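Local structure of glutamine amidotransferase type-2 domain-containing protein (Pseudomonas aeruginosa PAO1, 1TE5) at residues R96-R101 and N138-A143; V152-L157 and W243-G248; L180-F183 and K187-Y190. The protein probably acts as a class-II glutamine amidotransferase, an Ntn hydrolase that releases ammonia from glutamine for transfer to an acceptor. All blocks are in the same frame, centred on the assembly; numbering follows the deposited sequence.

In the fold
The three contacts lie in succession across the layers of the Ntn-hydrolase sandwich. Contacts 1 and 2 press successive helices, 128-143 and 150-165, on the same six-stranded sheet; their centres are about 14 Å apart, and the helices touch through V140 CG2 and V156 CG1 at 3.8 Å. Contact 3 passes from this sheet to the seven-stranded one, its centre about 11 Å from that of contact 2. Strands 180-183 and 243-247 are neighbours, with V244 O 2.9 Å from T182 N, a probable hydrogen bond. Contacts 1 and 3 stay about 9 Å apart at their nearest atoms. In this family glutamine is generally cleaved by an N-terminal cysteine; none of the contacts holds a bound ligand.

Contact 1 (R96-R101 and N138-A143)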
loop_
_atom_site.group_PDB
_atom_site.type_symbol
_atom_site.label_atom_id
_atom_site.label_comp_id
_atom_site.label_asym_id
_atom_site.label_seq_id
_atom_site.Cartn_x
_atom_site.Cartn_y
_atom_site.Cartn_z
ATOM N N ARG A 96 8.371 2.177 1.524
ATOM C CA ARG A 96 9.429 1.189 1.715
ATOM C C ARG A 96 9.781 1.135 3.192
ATOM O O ARG A 96 9.891 2.178 3.840
ATOM C CB ARG A 96 10.658 1.538 0.872
ATOM C CG ARG A 96 11.209 0.342 0.116
ATOM C CD ARG A 96 11.727 0.700 -1.273
ATOM N NE ARG A 96 10.598 1.150 -2.073
ATOM C CZ ARG A 96 10.528 1.062 -3.397
ATOM N NH1 ARG A 96 9.458 1.513 -4.023
ATOM N NH2 ARG A 96 11.517 0.518 -4.099
ATOM N N GLU A 97 9.889 -0.070 3.749
ATOM C CA GLU A 97 10.224 -0.184 5.167
ATOM C C GLU A 97 11.718 -0.177 5.428
ATOM O O GLU A 97 12.498 -0.768 4.681
ATOM C CB GLU A 97 9.567 -1.411 5.820
ATOM C CG GLU A 97 10.283 -2.740 5.620
ATOM C CD GLU A 97 11.252 -3.118 6.747
ATOM O OE1 GLU A 97 11.352 -2.420 7.780
ATOM O OE2 GLU A 97 11.920 -4.146 6.577
ATOM N N LEU A 98 12.087 0.539 6.479
ATOM C CA LEU A 98 13.456 0.668 6.941
ATOM C C LEU A 98 13.332 0.729 8.466
ATOM O O LEU A 98 12.531 1.492 9.011
ATOM C CB LEU A 98 14.109 1.946 6.392
ATOM C CG LEU A 98 15.640 2.040 6.462
ATOM C CD1 LEU A 98 16.141 3.122 5.540
ATOM C CD2 LEU A 98 16.109 2.295 7.877
ATOM N N GLY A 99 14.074 -0.132 9.149
ATOM C CA GLY A 99 14.032 -0.147 10.597
ATOM C C GLY A 99 12.703 -0.531 11.226
ATOM O O GLY A 99 12.446 -0.187 12.372
ATOM N N GLY A 100 11.882 -1.286 10.509
ATOM C CA GLY A 100 10.605 -1.688 11.074
ATOM C C GLY A 100 9.558 -0.590 11.063
ATOM O O GLY A 100 8.591 -0.631 11.829
ATOM N N ARG A 101 9.769 0.405 10.205
ATOM C CA ARG A 101 8.850 1.529 10.040
ATOM C C ARG A 101 8.582 1.685 8.537
ATOM O O ARG A 101 9.471 1.454 7.723
ATOM C CB ARG A 101 9.473 2.835 10.557
ATOM C CG ARG A 101 10.101 2.792 11.939
ATOM C CD ARG A 101 9.131 2.359 13.031
ATOM N NE ARG A 101 7.958 3.220 13.126
ATOM C CZ ARG A 101 7.597 3.879 14.223
ATOM N NH1 ARG A 101 6.506 4.633 14.202
ATOM N NH2 ARG A 101 8.331 3.797 15.334
ATOM N N ASN A 138 19.165 4.239 0.945
ATOM C CA ASN A 138 20.416 3.486 0.959
ATOM C C ASN A 138 21.478 4.180 1.793
ATOM O O ASN A 138 22.317 3.529 2.414
ATOM C CB ASN A 138 20.937 3.272 -0.461
ATOM C CG ASN A 138 20.101 2.285 -1.247
ATOM O OD1 ASN A 138 20.197 2.211 -2.473
ATOM N ND2 ASN A 138 19.295 1.501 -0.545
ATOM N N ARG A 139 21.449 5.509 1.775
ATOM C CA ARG A 139 22.390 6.320 2.533
ATOM C C ARG A 139 22.070 6.259 4.015
ATOM O O ARG A 139 22.964 6.357 4.855
ATOM C CB ARG A 139 22.316 7.769 2.074
ATOM C CG ARG A 139 22.633 7.973 0.617
ATOM C CD ARG A 139 22.360 9.405 0.246
ATOM N NE ARG A 139 22.770 9.705 -1.115
ATOM C CZ ARG A 139 23.416 10.810 -1.465
ATOM N NH1 ARG A 139 23.753 11.007 -2.734
ATOM N NH2 ARG A 139 23.723 11.719 -0.544
ATOM N N VAL A 140 20.782 6.206 4.332
ATOM C CA VAL A 140 20.345 6.126 5.723
ATOM C C VAL A 140 20.646 4.730 6.262
ATOM O O VAL A 140 21.081 4.591 7.400
ATOM C CB VAL A 140 18.815 6.444 5.883
ATOM C CG1 VAL A 140 18.348 6.211 7.309
ATOM C CG2 VAL A 140 18.542 7.880 5.515
ATOM N N ARG A 141 20.413 3.705 5.446
ATOM C CA ARG A 141 20.660 2.327 5.852
ATOM C C ARG A 141 22.159 2.046 6.022
ATOM O O ARG A 141 22.558 1.305 6.923
ATOM C CB ARG A 141 20.017 1.341 4.856
ATOM C CG ARG A 141 20.281 -0.142 5.163
ATOM C CD ARG A 141 19.008 -0.981 5.347
ATOM N NE ARG A 141 18.963 -1.819 6.548
ATOM C CZ ARG A 141 17.945 -1.868 7.413
ATOM N NH1 ARG A 141 18.006 -2.667 8.472
ATOM N NH2 ARG A 141 16.865 -1.116 7.234
ATOM N N ARG A 142 22.988 2.638 5.167
ATOM C CA ARG A 142 24.434 2.435 5.245
ATOM C C ARG A 142 25.017 3.136 6.467
ATOM O O ARG A 142 25.795 2.544 7.220
ATOM C CB ARG A 142 25.113 2.937 3.969
ATOM C CG ARG A 142 26.459 2.293 3.687
ATOM C CD ARG A 142 26.940 2.633 2.286
ATOM N NE ARG A 142 28.270 2.090 2.012
ATOM C CZ ARG A 142 29.406 2.569 2.523
ATOM N NH1 ARG A 142 30.568 2.004 2.212
ATOM N NH2 ARG A 142 29.385 3.613 3.346
ATOM N N ALA A 143 24.646 4.398 6.659
ATOM C CA ALA A 143 25.122 5.181 7.791
ATOM C C ALA A 143 24.529 4.740 9.134
ATOM O O ALA A 143 25.138 4.956 10.181
ATOM C CB ALA A 143 24.849 6.652 7.557
HETATM O O HOH W 1 14.533 -2.858 7.854
#
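L98, the last residue of strand 94-98, has its CA 7.5 Å from the CA of R141 on helix 128-143, and from L98 the chain reverses through a type I' turn to R101. That tight beta hairpin is closed by paired backbone bonds, L98 N to R101 O and R101 N to L98 O. The side chain of L98 points at the helix, and its CD1 lies 4.2 Å from CG1 of V140. R141 instead reaches past the leucine: its CG is anti to the backbone N (chi1 177°), and bends further along the chain bring NH2 to 3.5 Å from L98 CG. G99 N lies at the edge of the same guanidinium, near its plane. Water 1 joins the two segments, accepting from G99 N at 3.1 Å and, weakly, from R141 NH2 at 3.0 Å. The turn is further fastened by E97, whose OE1 takes the N-H of G100 nearly along its C-O bond at 3.0 Å (N-H...O 143°). Its other oxygen, OE2, accepts the backbone N-H of R122 of the second subunit, so the hairpin also belongs to the dimer interface, where F120 of that subunit packs on R141. Within the chain, L98 is flanked by L137 of the same helix, W103 of strand 101-108 and the Y121 loop, at the margin of the six-stranded sheet.

Contact 2 (V152-L157 and W243-G248)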
loop_
_atom_site.group_PDB
_atom_site.type_symbol
_atom_site.label_atom_id
_atom_site.label_comp_id
_atom_site.label_asym_id
_atom_site.label_seq_id
_atom_site.Cartn_x
_atom_site.Cartn_y
_atom_site.Cartn_z
ATOM N N VAL A 152 19.709 12.021 14.892
ATOM C CA VAL A 152 20.912 11.356 14.403
ATOM C C VAL A 152 20.862 11.182 12.883
ATOM O O VAL A 152 21.802 11.563 12.178
ATOM C CB VAL A 152 21.113 9.968 15.059
ATOM C CG1 VAL A 152 22.447 9.376 14.634
ATOM C CG2 VAL A 152 21.041 10.084 16.572
ATOM N N LEU A 153 19.779 10.590 12.386
ATOM C CA LEU A 153 19.634 10.381 10.949
ATOM C C LEU A 153 19.219 11.644 10.187
ATOM O O LEU A 153 19.112 11.621 8.967
ATOM C CB LEU A 153 18.646 9.245 10.674
ATOM C CG LEU A 153 17.158 9.547 10.837
ATOM C CD1 LEU A 153 16.523 9.685 9.464
ATOM C CD2 LEU A 153 16.496 8.425 11.607
ATOM N N LEU A 154 18.975 12.738 10.904
ATOM C CA LEU A 154 18.576 13.993 10.270
ATOM C C LEU A 154 19.626 14.533 9.298
ATOM O O LEU A 154 19.282 14.942 8.188
ATOM C CB LEU A 154 18.247 15.058 11.321
ATOM C CG LEU A 154 16.879 15.745 11.281
ATOM C CD1 LEU A 154 16.751 16.701 12.460
ATOM C CD2 LEU A 154 16.699 16.486 9.970
ATOM N N PRO A 155 20.915 14.570 9.705
ATOM C CA PRO A 155 21.967 15.080 8.817
ATOM C C PRO A 155 22.049 14.363 7.477
ATOM O O PRO A 155 22.295 14.998 6.456
ATOM C CB PRO A 155 23.235 14.870 9.640
ATOM C CG PRO A 155 22.755 15.060 11.036
ATOM C CD PRO A 155 21.476 14.262 11.034
ATOM N N VAL A 156 21.887 13.041 7.483
ATOM C CA VAL A 156 21.945 12.282 6.240
ATOM C C VAL A 156 20.800 12.663 5.306
ATOM O O VAL A 156 20.973 12.660 4.093
ATOM C CB VAL A 156 21.984 10.750 6.477
ATOM C CG1 VAL A 156 20.815 10.304 7.281
ATOM C CG2 VAL A 156 22.005 10.015 5.160
ATOM N N LEU A 157 19.645 12.996 5.879
ATOM C CA LEU A 157 18.478 13.406 5.096
ATOM C C LEU A 157 18.766 14.711 4.365
ATOM O O LEU A 157 18.511 14.838 3.169
ATOM C CB LEU A 157 17.265 13.622 6.003
ATOM C CG LEU A 157 16.660 12.429 6.733
ATOM C CD1 LEU A 157 15.467 12.885 7.563
ATOM C CD2 LEU A 157 16.234 11.382 5.725
ATOM N N TRP A 243 14.512 23.229 5.246
ATOM C CA TRP A 243 13.916 21.972 5.639
ATOM C C TRP A 243 13.287 22.166 7.000
ATOM O O TRP A 243 13.654 23.077 7.733
ATOM C CB TRP A 243 14.986 20.877 5.700
ATOM C CG TRP A 243 16.153 21.188 6.611
ATOM C CD1 TRP A 243 17.339 21.772 6.256
ATOM C CD2 TRP A 243 16.256 20.900 8.013
ATOM N NE1 TRP A 243 18.171 21.860 7.343
ATOM C CE2 TRP A 243 17.529 21.336 8.437
ATOM C CE3 TRP A 243 15.390 20.319 8.952
ATOM C CZ2 TRP A 243 17.964 21.200 9.764
ATOM C CZ3 TRP A 243 15.825 20.185 10.274
ATOM C CH2 TRP A 243 17.098 20.628 10.665
ATOM N N VAL A 244 12.306 21.339 7.324
ATOM C CA VAL A 244 11.638 21.413 8.613
ATOM C C VAL A 244 11.279 19.995 9.020
ATOM O O VAL A 244 10.952 19.166 8.175
ATOM C CB VAL A 244 10.337 22.264 8.559
ATOM C CG1 VAL A 244 9.681 22.293 9.918
ATOM C CG2 VAL A 244 10.635 23.692 8.123
ATOM N N LEU A 245 11.448 19.684 10.298
ATOM C CA LEU A 245 11.089 18.367 10.784
ATOM C C LEU A 245 9.900 18.582 11.688
ATOM O O LEU A 245 9.963 19.362 12.650
ATOM C CB LEU A 245 12.234 17.702 11.553
ATOM C CG LEU A 245 11.988 16.222 11.874
ATOM C CD1 LEU A 245 11.735 15.438 10.594
ATOM C CD2 LEU A 245 13.174 15.647 12.620
ATOM N N TRP A 246 8.801 17.935 11.320
ATOM C CA TRP A 246 7.558 18.015 12.055
ATOM C C TRP A 246 7.341 16.730 12.815
ATOM O O TRP A 246 7.928 15.699 12.499
ATOM C CB TRP A 246 6.389 18.212 11.088
ATOM C CG TRP A 246 6.469 19.466 10.326
ATOM C CD1 TRP A 246 7.025 19.647 9.093
ATOM C CD2 TRP A 246 5.999 20.743 10.750
ATOM N NE1 TRP A 246 6.932 20.963 8.724
ATOM C CE2 TRP A 246 6.303 21.662 9.724
ATOM C CE3 TRP A 246 5.349 21.207 11.903
ATOM C CZ2 TRP A 246 5.976 23.027 9.812
ATOM C CZ3 TRP A 246 5.022 22.565 11.992
ATOM C CH2 TRP A 246 5.338 23.456 10.949
ATOM N N TRP A 247 6.502 16.819 13.834
ATOM C CA TRP A 247 6.135 15.688 14.665
ATOM C C TRP A 247 5.120 16.264 15.631
ATOM O O TRP A 247 5.419 17.228 16.348
ATOM C CB TRP A 247 7.353 15.122 15.410
ATOM C CG TRP A 247 7.116 13.762 16.007
ATOM C CD1 TRP A 247 5.919 13.112 16.116
ATOM C CD2 TRP A 247 8.099 12.878 16.556
ATOM N NE1 TRP A 247 6.095 11.879 16.694
ATOM C CE2 TRP A 247 7.424 11.713 16.979
ATOM C CE3 TRP A 247 9.485 12.960 16.736
ATOM C CZ2 TRP A 247 8.089 10.632 17.564
ATOM C CZ3 TRP A 247 10.145 11.885 17.314
ATOM C CH2 TRP A 247 9.446 10.739 17.724
ATOM N N GLY A 248 3.920 15.692 15.637
ATOM C CA GLY A 248 2.867 16.182 16.505
ATOM C C GLY A 248 2.404 17.590 16.146
ATOM O O GLY A 248 1.855 18.303 16.986
#
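The indole of W243 meets L154 obliquely, CZ3 of its six-membered ring lying 3.8 Å from the leucine CD2. The ring of W246, three residues further along the strand, belongs to the reverse side of the sheet: CG1 of V244 sits 3.2 Å above the plane of one face, offset toward the rim, and the indole makes an edge-to-face pair with Y190. The contact joins a helix to one sheet of the alpha-beta-beta-alpha sandwich characteristic of Ntn hydrolases. W243 and L245 project from strand 243-247 into the helical layer, while V244 points the other way. The CA atoms of L154 and L245 are 8.7 Å apart, and no hydrogen bond crosses; the junction is wholly apolar.

L154 carries it from the helix side by dividing its two methyls, CD2 going to the tryptophan and CD1 to L245. W243 has CG between its backbone N and carbonyl carbon (chi1 56°), which turns the CE3-CZ3 side of the six-membered ring toward L154. I158, one turn further along the helix from L154, also touches it. The helix is kinked here: P155 has no N-H to give, and the N of V156 likewise makes no bond to the preceding turn. L245 is enclosed further by V150 near the start of helix 150-165, by F181 of the neighbouring strand and by L252 of the edge strand 250-253. W243 also packs on F181, so that phenylalanine lies against both residues through which the strand meets the helix. In L245, CG is anti to the backbone N (chi1 -170°), and with chi2 at 57° it is CD2 that faces the helix: L245 CD2 lies 3.7 Å from L154 CD1 and 3.9 Å from L154 CG.

Contact 3 (L180-F183 and K187-Y190); sequences LFTF and KLAY
F183 and L188 bring the two backbones closest, with CA atoms 8.1 Å apart, yet no hydrogen bond joins 180-183 and 187-190. Only three residues link the segments, but they carry the chain from one sheet to the other, making a beta arc instead of a hairpin. L188 supplies the touch from its side through one methyl, CD2, which lies 3.8 Å from CB of T182 and 3.9 Å from the carbonyl O of F183. With CG anti to the backbone N (chi1 -166°), the leucine is carried across the gap between the sheets toward the threonine. The hydroxyl OG1 of T182 is 4.1 Å from the same methyl, a van der Waals approach only. F183 takes part through its backbone: its side chain leaves on the other face of its sheet, to C161 and R165 of helix 150-165, and F181 likewise turns to L157 and C161. I224 of strand 220-225 touches T182 and L188 alike, adding a further apolar side chain between the sheets. Beyond it, L188 is bonded by its backbone to Q238 of edge strand 236-238, whereas F181 and F183 pair with I174 and A172 of strand 171-175.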
loop_
_atom_site.group_PDB
_atom_site.type_symbol
_atom_site.label_atom_id
_atom_site.label_comp_id
_atom_site.label_asym_id
_atom_site.label_seq_id
_atom_site.Cartn_x
_atom_site.Cartn_y
_atom_site.Cartn_z
ATOM N N LEU A 180 7.511 14.101 10.082
ATOM C CA LEU A 180 7.290 14.387 8.683
ATOM C C LEU A 180 8.357 15.368 8.266
ATOM O O LEU A 180 8.325 16.527 8.660
ATOM C CB LEU A 180 5.892 14.986 8.492
ATOM C CG LEU A 180 5.422 15.464 7.117
ATOM C CD1 LEU A 180 5.931 14.570 6.020
ATOM C CD2 LEU A 180 3.912 15.488 7.115
ATOM N N PHE A 181 9.344 14.876 7.531
ATOM C CA PHE A 181 10.437 15.693 7.042
ATOM C C PHE A 181 9.997 16.447 5.792
ATOM O O PHE A 181 9.425 15.875 4.869
ATOM C CB PHE A 181 11.645 14.813 6.734
ATOM C CG PHE A 181 12.839 15.565 6.221
ATOM C CD1 PHE A 181 13.267 15.397 4.909
ATOM C CD2 PHE A 181 13.552 16.415 7.053
ATOM C CE1 PHE A 181 14.387 16.060 4.434
ATOM C CE2 PHE A 181 14.680 17.087 6.583
ATOM C CZ PHE A 181 15.095 16.906 5.271
ATOM N N THR A 182 10.266 17.759 5.743
ATOM C CA THR A 182 9.964 18.542 4.526
ATOM C C THR A 182 11.267 19.182 4.045
ATOM O O THR A 182 12.191 19.469 4.815
ATOM C CB THR A 182 8.938 19.700 4.684
ATOM O OG1 THR A 182 9.528 20.806 5.375
ATOM C CG2 THR A 182 7.758 19.232 5.436
ATOM N N PHE A 183 11.339 19.371 2.757
ATOM C CA PHE A 183 12.485 19.989 2.092
ATOM C C PHE A 183 11.977 20.827 0.932
ATOM O O PHE A 183 11.236 20.337 0.080
ATOM C CB PHE A 183 13.490 18.952 1.579
ATOM C CG PHE A 183 14.765 19.560 1.040
ATOM C CD1 PHE A 183 15.806 19.890 1.899
ATOM C CD2 PHE A 183 14.914 19.826 -0.320
ATOM C CE1 PHE A 183 16.969 20.474 1.412
ATOM C CE2 PHE A 183 16.071 20.407 -0.812
ATOM C CZ PHE A 183 17.099 20.733 0.054
ATOM N N LYS A 187 9.221 25.741 -4.190
ATOM C CA LYS A 187 8.240 26.351 -3.318
ATOM C C LYS A 187 7.518 25.307 -2.494
ATOM O O LYS A 187 7.249 24.196 -2.956
ATOM C CB LYS A 187 7.231 27.186 -4.108
ATOM C CG LYS A 187 6.676 26.520 -5.359
ATOM C CD LYS A 187 5.375 27.169 -5.846
ATOM C CE LYS A 187 5.481 28.683 -6.043
ATOM N NZ LYS A 187 5.414 29.471 -4.771
ATOM N N LEU A 188 7.216 25.685 -1.260
ATOM C CA LEU A 188 6.521 24.836 -0.304
ATOM C C LEU A 188 6.037 25.796 0.777
ATOM O O LEU A 188 6.638 26.841 0.992
ATOM C CB LEU A 188 7.495 23.812 0.284
ATOM C CG LEU A 188 6.894 22.638 1.048
ATOM C CD1 LEU A 188 6.073 21.776 0.096
ATOM C CD2 LEU A 188 8.012 21.835 1.683
ATOM N N ALA A 189 4.945 25.463 1.440
ATOM C CA ALA A 189 4.414 26.332 2.476
ATOM C C ALA A 189 3.705 25.513 3.545
ATOM O O ALA A 189 3.455 24.317 3.357
ATOM C CB ALA A 189 3.445 27.334 1.850
ATOM N N TYR A 190 3.359 26.153 4.658
ATOM C CA TYR A 190 2.663 25.457 5.734
ATOM C C TYR A 190 1.863 26.391 6.628
ATOM O O TYR A 190 1.999 27.610 6.553
ATOM C CB TYR A 190 3.662 24.656 6.585
ATOM C CG TYR A 190 4.703 25.496 7.308
ATOM C CD1 TYR A 190 4.434 26.045 8.568
ATOM C CD2 TYR A 190 5.961 25.725 6.743
ATOM C CE1 TYR A 190 5.394 26.803 9.247
ATOM C CE2 TYR A 190 6.930 26.480 7.418
ATOM C CZ TYR A 190 6.638 27.013 8.669
ATOM O OH TYR A 190 7.596 27.749 9.338
#